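GTPase HflX (Sulfolobus solfataricus, PDB 3KXI) hydrolyses GTP specifically, with magnesium as cofactor, and associates with the 50S ribosomal subunit, where it may act in protein synthesis or ribosome biogenesis. Local coordinates at residues S194-L199 against I228-T233; D259-V264 against I288-K293. One frame throughout, in Å; residues are numbered along the deposited sequence.

How the contacts relate
Contact 1 sets helix 192-199 on strand 226-232; contact 2 sets the start of strand 260-266 against the loop that leads from helix 271-287 to strand 295-300. Both strands belong to one mixed sheet, with strand 181-185 between them. Contact 1 is buried and borders the nucleotide: an aromatic ring lies on strand backbone and on an aspartate that faces the P-loop. Contact 2, whose Leu-261 is about 14 Å from GDP at the nearest atoms, is buried at its leucine and valine but partly exposed at its aspartate and lysine, and joins aliphatic packing to a lysine head bound by backbone carbonyls. The two touch where Leu-195 packs on Ile-262 and Val-264.

Contact 1. Residues S194-L199 against I228-T233; sequences SLFNSL and IMLVDT. With GDP (guanosine-5'-diphosphate), chain C.
Phe-196 drops its ring from the helix onto the strand beside Leu-230 and Asp-232, the two segments running roughly antiparallel (151°) with axes 8.5 Å apart. With CG anti to the backbone N (chi1 177°), the ring points from the helix to the strand. Its CB lies near Asp-232 CB, which covers one ring face as a CH-pi contact, 4.0 Å from the centroid and nearest CG (3.8 Å) and CD2. CD1 lies 3.6 Å from Asp-232 N, over a face. CE1 is 3.5 Å from Leu-230 CB, with Leu-230 O at the ring edge; CZ, the tip, nears only that oxygen on the strand. This is the P-loop GTPase core: the helix after the Walker A loop packs on the strand that ends in Asp-232, a predicted GTP-site residue. The carboxylate, 19° from the ring plane, turns back to that loop, where OD2 is hydrogen-bonded to Thr-193 OG1; the nearest atom of the Asp-232 side chain is about 4 Å from the bound magnesium ion. Farther along the helix, Leu-199 and Leu-230 cross at about a right angle, Leu-230 CD1 touching Leu-199 CB. At the other end, Ser-194 N donates to GDP O1A (2.7 Å), and Ser-194 OG also bonds that oxygen.

Contact 2. Residues D259-V264 against I288-K293; sequences DALILV and IGVSGK
The backbones of Lys-293 and Ala-260 come within 5.8 Å, CA to CA, where the irregular 288-293 loop swings back past the start of strand 260-266. The loop opens with a Schellman motif that ends helix 271-287: Gly-289 takes the positive-phi position, and Val-290 N pairs with Leu-285 O. This is the return leg of a beta-alpha-beta crossover, since strand 295-300 follows and lies parallel to strand 260-266. Leu-261 meets the loop at two places, through CD1 and CG. Its CD1 meets Val-290 CG2 tip to tip at 4.1 Å, and Leu-285 of the helix touches both residues. Its CG lies 3.9 Å from Lys-293 CD, where the two chains cross obliquely. Lys-293 leaves its backbone extended, CG anti to the backbone N (chi1 -157°), then bends at chi3 and chi4, which turns NZ toward the chain just ahead of the strand. On the way CG passes beside Asp-259 O and lies 4.0 Å from Ala-260 CA. NZ is hydrogen-bonded to Ser-258 O and Lys-256 O, whereas the carboxylate of Asp-259 turns away to Ser-181 N, its OD1 6.7 Å from Lys-293 NZ. A methionine in place of Lys-293 would probably leave the carbonyls of Ser-258 and Lys-256 without their ammonium donor. The lysine thus divides its work: methylenes fill in against the strand, and the positive head is probably stabilised by carbonyl dipoles more than by the aspartate.

Contact 1. Residues S194-L199 against I228-T233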
loop_
_atom_site.group_PDB
_atom_site.type_symbol
_atom_site.label_atom_id
_atom_site.label_comp_id
_atom_site.label_asym_id
_atom_site.label_seq_id
_atom_site.Cartn_x
_atom_site.Cartn_y
_atom_site.Cartn_z
ATOM N N SER A 194 7.272 -8.609 -3.077
ATOM C CA SER A 194 8.298 -9.548 -3.525
ATOM C C SER A 194 8.915 -10.272 -2.329
ATOM O O SER A 194 9.102 -11.489 -2.353
ATOM C CB SER A 194 9.394 -8.836 -4.327
ATOM O OG SER A 194 8.871 -8.190 -5.476
ATOM N N LEU A 195 9.218 -9.524 -1.276
ATOM C CA LEU A 195 9.850 -10.107 -0.105
ATOM C C LEU A 195 8.917 -11.060 0.630
ATOM O O LEU A 195 9.286 -12.195 0.924
ATOM C CB LEU A 195 10.349 -9.017 0.839
ATOM C CG LEU A 195 11.095 -9.581 2.044
ATOM C CD1 LEU A 195 12.216 -10.497 1.569
ATOM C CD2 LEU A 195 11.623 -8.467 2.936
ATOM N N PHE A 196 7.711 -10.592 0.933
ATOM C CA PHE A 196 6.704 -11.441 1.554
ATOM C C PHE A 196 6.583 -12.745 0.769
ATOM O O PHE A 196 6.547 -13.832 1.346
ATOM C CB PHE A 196 5.352 -10.721 1.625
ATOM C CG PHE A 196 4.241 -11.561 2.204
ATOM C CD1 PHE A 196 4.159 -11.787 3.572
ATOM C CD2 PHE A 196 3.278 -12.122 1.379
ATOM C CE1 PHE A 196 3.143 -12.561 4.104
ATOM C CE2 PHE A 196 2.260 -12.893 1.905
ATOM C CZ PHE A 196 2.193 -13.114 3.271
ATOM N N ASN A 197 6.543 -12.627 -0.553
ATOM C CA ASN A 197 6.421 -13.793 -1.420
ATOM C C ASN A 197 7.582 -14.775 -1.315
ATOM O O ASN A 197 7.370 -15.966 -1.108
ATOM C CB ASN A 197 6.193 -13.368 -2.872
ATOM C CG ASN A 197 4.751 -12.974 -3.139
ATOM O OD1 ASN A 197 3.866 -13.223 -2.316
ATOM N ND2 ASN A 197 4.504 -12.359 -4.292
ATOM N N SER A 198 8.807 -14.287 -1.461
ATOM C CA SER A 198 9.958 -15.180 -1.410
ATOM C C SER A 198 10.139 -15.780 -0.014
ATOM O O SER A 198 10.643 -16.897 0.132
ATOM C CB SER A 198 11.235 -14.477 -1.888
ATOM O OG SER A 198 11.473 -13.287 -1.165
ATOM N N LEU A 199 9.709 -15.041 1.004
ATOM C CA LEU A 199 9.752 -15.521 2.383
ATOM C C LEU A 199 8.703 -16.589 2.679
ATOM O O LEU A 199 8.923 -17.476 3.504
ATOM C CB LEU A 199 9.554 -14.361 3.355
ATOM C CG LEU A 199 10.766 -13.481 3.622
ATOM C CD1 LEU A 199 10.375 -12.363 4.580
ATOM C CD2 LEU A 199 11.899 -14.323 4.181
ATOM N N ILE A 228 6.242 -18.281 12.555
ATOM C CA ILE A 228 6.218 -16.825 12.524
ATOM C C ILE A 228 5.159 -16.323 11.547
ATOM O O ILE A 228 5.148 -16.717 10.383
ATOM C CB ILE A 228 7.596 -16.271 12.100
ATOM C CG1 ILE A 228 8.721 -17.024 12.823
ATOM C CG2 ILE A 228 7.671 -14.770 12.341
ATOM C CD1 ILE A 228 10.118 -16.674 12.351
ATOM N N MET A 229 4.267 -15.457 12.015
ATOM C CA MET A 229 3.250 -14.875 11.139
ATOM C C MET A 229 3.787 -13.673 10.352
ATOM O O MET A 229 4.261 -12.692 10.930
ATOM C CB MET A 229 2.003 -14.480 11.937
ATOM C CG MET A 229 0.976 -13.663 11.153
ATOM S SD MET A 229 0.175 -14.554 9.800
ATOM C CE MET A 229 -0.501 -15.964 10.669
ATOM N N LEU A 230 3.714 -13.755 9.027
ATOM C CA LEU A 230 4.141 -12.652 8.177
ATOM C C LEU A 230 2.956 -11.877 7.628
ATOM O O LEU A 230 1.905 -12.447 7.328
ATOM C CB LEU A 230 5.015 -13.146 7.025
ATOM C CG LEU A 230 6.503 -13.304 7.332
ATOM C CD1 LEU A 230 7.276 -13.571 6.046
ATOM C CD2 LEU A 230 7.028 -12.061 8.021
ATOM N N VAL A 231 3.135 -10.569 7.498
ATOM C CA VAL A 231 2.090 -9.709 6.980
ATOM C C VAL A 231 2.642 -8.835 5.865
ATOM O O VAL A 231 3.549 -8.038 6.092
ATOM C CB VAL A 231 1.537 -8.788 8.083
ATOM C CG1 VAL A 231 0.322 -8.031 7.581
ATOM C CG2 VAL A 231 1.202 -9.591 9.341
ATOM N N ASP A 232 2.115 -8.989 4.656
ATOM C CA ASP A 232 2.356 -7.978 3.647
ATOM C C ASP A 232 1.449 -6.803 3.976
ATOM O O ASP A 232 0.227 -6.872 3.836
ATOM C CB ASP A 232 2.082 -8.479 2.234
ATOM C CG ASP A 232 2.491 -7.462 1.175
ATOM O OD1 ASP A 232 3.425 -6.671 1.439
ATOM O OD2 ASP A 232 1.879 -7.446 0.086
ATOM N N THR A 233 2.062 -5.725 4.435
ATOM C CA THR A 233 1.337 -4.569 4.916
ATOM C C THR A 233 1.038 -3.648 3.739
ATOM O O THR A 233 1.595 -3.828 2.652
ATOM C CB THR A 233 2.174 -3.869 6.019
ATOM O OG1 THR A 233 1.653 -4.214 7.312
ATOM C CG2 THR A 233 2.201 -2.364 5.854
HETATM P PB GDP C . 6.091 -3.179 -3.268
HETATM O O1B GDP C . 5.108 -2.234 -3.915
HETATM O O2B GDP C . 6.882 -2.447 -2.213
HETATM O O3B GDP C . 5.381 -4.333 -2.612
HETATM O O3A GDP C . 7.098 -3.727 -4.395
HETATM P PA GDP C . 6.804 -5.030 -5.289
HETATM O O1A GDP C . 6.951 -6.302 -4.486
HETATM O O2A GDP C . 5.433 -4.930 -5.922
HETATM O "O5'" GDP C . 7.987 -4.907 -6.372
HETATM C "C5'" GDP C . 8.122 -3.689 -7.125
HETATM C "C4'" GDP C . 8.919 -4.024 -8.372
HETATM O "O4'" GDP C . 10.300 -4.181 -8.036
HETATM C "C3'" GDP C . 8.416 -5.371 -8.848
HETATM O "O3'" GDP C . 8.095 -5.302 -10.240
HETATM C "C2'" GDP C . 9.548 -6.342 -8.586
HETATM O "O2'" GDP C . 9.684 -7.266 -9.664
HETATM C "C1'" GDP C . 10.781 -5.466 -8.443
HETATM N N9 GDP C . 11.670 -6.016 -7.393
HETATM C C8 GDP C . 11.296 -6.339 -6.138
HETATM N N7 GDP C . 12.347 -6.810 -5.420
HETATM C C5 GDP C . 13.430 -6.777 -6.219
HETATM C C6 GDP C . 14.865 -7.125 -6.088
HETATM O O6 GDP C . 15.329 -7.581 -5.018
HETATM N N1 GDP C . 15.644 -6.936 -7.163
HETATM C C2 GDP C . 15.172 -6.450 -8.326
HETATM N N2 GDP C . 16.025 -6.286 -9.366
HETATM N N3 GDP C . 13.874 -6.112 -8.512
HETATM C C4 GDP C . 12.976 -6.251 -7.516
#

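Contact 2. Residues D259-V264 against I288-K293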
loop_
_atom_site.group_PDB
_atom_site.type_symbol
_atom_site.label_atom_id
_atom_site.label_comp_id
_atom_site.label_asym_id
_atom_site.label_seq_id
_atom_site.Cartn_x
_atom_site.Cartn_y
_atom_site.Cartn_z
ATOM N N ASP A 259 4.532 -7.378 16.175
ATOM C CA ASP A 259 5.574 -7.580 17.175
ATOM C C ASP A 259 6.899 -7.004 16.690
ATOM O O ASP A 259 7.645 -6.396 17.461
ATOM C CB ASP A 259 5.704 -9.065 17.509
ATOM C CG ASP A 259 4.399 -9.659 17.997
ATOM O OD1 ASP A 259 3.928 -9.237 19.073
ATOM O OD2 ASP A 259 3.840 -10.539 17.306
ATOM N N ALA A 260 7.178 -7.195 15.405
ATOM C CA ALA A 260 8.326 -6.573 14.756
ATOM C C ALA A 260 7.936 -6.079 13.370
ATOM O O ALA A 260 6.872 -6.417 12.857
ATOM C CB ALA A 260 9.487 -7.552 14.664
ATOM N N LEU A 261 8.804 -5.271 12.772
ATOM C CA LEU A 261 8.592 -4.792 11.416
ATOM C C LEU A 261 9.866 -4.905 10.593
ATOM O O LEU A 261 10.947 -4.517 11.041
ATOM C CB LEU A 261 8.131 -3.335 11.418
ATOM C CG LEU A 261 6.763 -3.006 12.014
ATOM C CD1 LEU A 261 6.506 -1.514 11.896
ATOM C CD2 LEU A 261 5.652 -3.812 11.343
ATOM N N ILE A 262 9.728 -5.438 9.383
ATOM C CA ILE A 262 10.808 -5.414 8.409
ATOM C C ILE A 262 10.591 -4.242 7.464
ATOM O O ILE A 262 9.625 -4.228 6.698
ATOM C CB ILE A 262 10.858 -6.704 7.576
ATOM C CG1 ILE A 262 11.198 -7.902 8.463
ATOM C CG2 ILE A 262 11.892 -6.568 6.471
ATOM C CD1 ILE A 262 10.838 -9.240 7.843
ATOM N N LEU A 263 11.486 -3.261 7.525
ATOM C CA LEU A 263 11.418 -2.102 6.639
ATOM C C LEU A 263 12.196 -2.371 5.356
ATOM O O LEU A 263 13.404 -2.577 5.393
ATOM C CB LEU A 263 11.975 -0.860 7.336
ATOM C CG LEU A 263 12.188 0.403 6.491
ATOM C CD1 LEU A 263 10.899 0.864 5.827
ATOM C CD2 LEU A 263 12.771 1.530 7.336
ATOM N N VAL A 264 11.500 -2.372 4.224
ATOM C CA VAL A 264 12.147 -2.604 2.940
ATOM C C VAL A 264 12.534 -1.274 2.299
ATOM O O VAL A 264 11.778 -0.303 2.366
ATOM C CB VAL A 264 11.229 -3.380 1.976
ATOM C CG1 VAL A 264 11.961 -3.669 0.663
ATOM C CG2 VAL A 264 10.712 -4.667 2.628
ATOM N N ILE A 288 2.341 7.000 13.007
ATOM C CA ILE A 288 1.284 6.032 13.250
ATOM C C ILE A 288 1.479 5.328 14.586
ATOM O O ILE A 288 0.802 4.348 14.886
ATOM C CB ILE A 288 1.196 4.984 12.119
ATOM C CG1 ILE A 288 2.377 4.016 12.195
ATOM C CG2 ILE A 288 1.124 5.669 10.758
ATOM C CD1 ILE A 288 2.251 2.833 11.269
ATOM N N GLY A 289 2.414 5.827 15.385
ATOM C CA GLY A 289 2.604 5.316 16.727
ATOM C C GLY A 289 3.363 4.007 16.842
ATOM O O GLY A 289 3.024 3.157 17.664
ATOM N N VAL A 290 4.393 3.832 16.025
ATOM C CA VAL A 290 5.318 2.723 16.223
ATOM C C VAL A 290 6.446 3.175 17.149
ATOM O O VAL A 290 7.126 4.166 16.881
ATOM C CB VAL A 290 5.912 2.218 14.897
ATOM C CG1 VAL A 290 7.016 1.205 15.164
ATOM C CG2 VAL A 290 4.825 1.620 14.029
ATOM N N SER A 291 6.629 2.447 18.245
ATOM C CA SER A 291 7.628 2.795 19.244
ATOM C C SER A 291 8.144 1.535 19.928
ATOM O O SER A 291 7.387 0.588 20.137
ATOM C CB SER A 291 7.025 3.755 20.275
ATOM O OG SER A 291 7.802 3.812 21.461
ATOM N N GLY A 292 9.433 1.527 20.261
ATOM C CA GLY A 292 10.034 0.424 20.991
ATOM C C GLY A 292 9.808 -0.926 20.341
ATOM O O GLY A 292 9.841 -1.965 21.004
ATOM N N LYS A 293 9.576 -0.908 19.035
ATOM C CA LYS A 293 9.368 -2.132 18.281
ATOM C C LYS A 293 10.627 -2.441 17.468
ATOM O O LYS A 293 11.146 -1.566 16.765
ATOM C CB LYS A 293 8.145 -1.994 17.367
ATOM C CG LYS A 293 7.509 -3.321 16.962
ATOM C CD LYS A 293 6.419 -3.123 15.910
ATOM C CE LYS A 293 5.316 -2.189 16.395
ATOM N NZ LYS A 293 4.534 -2.776 17.520
#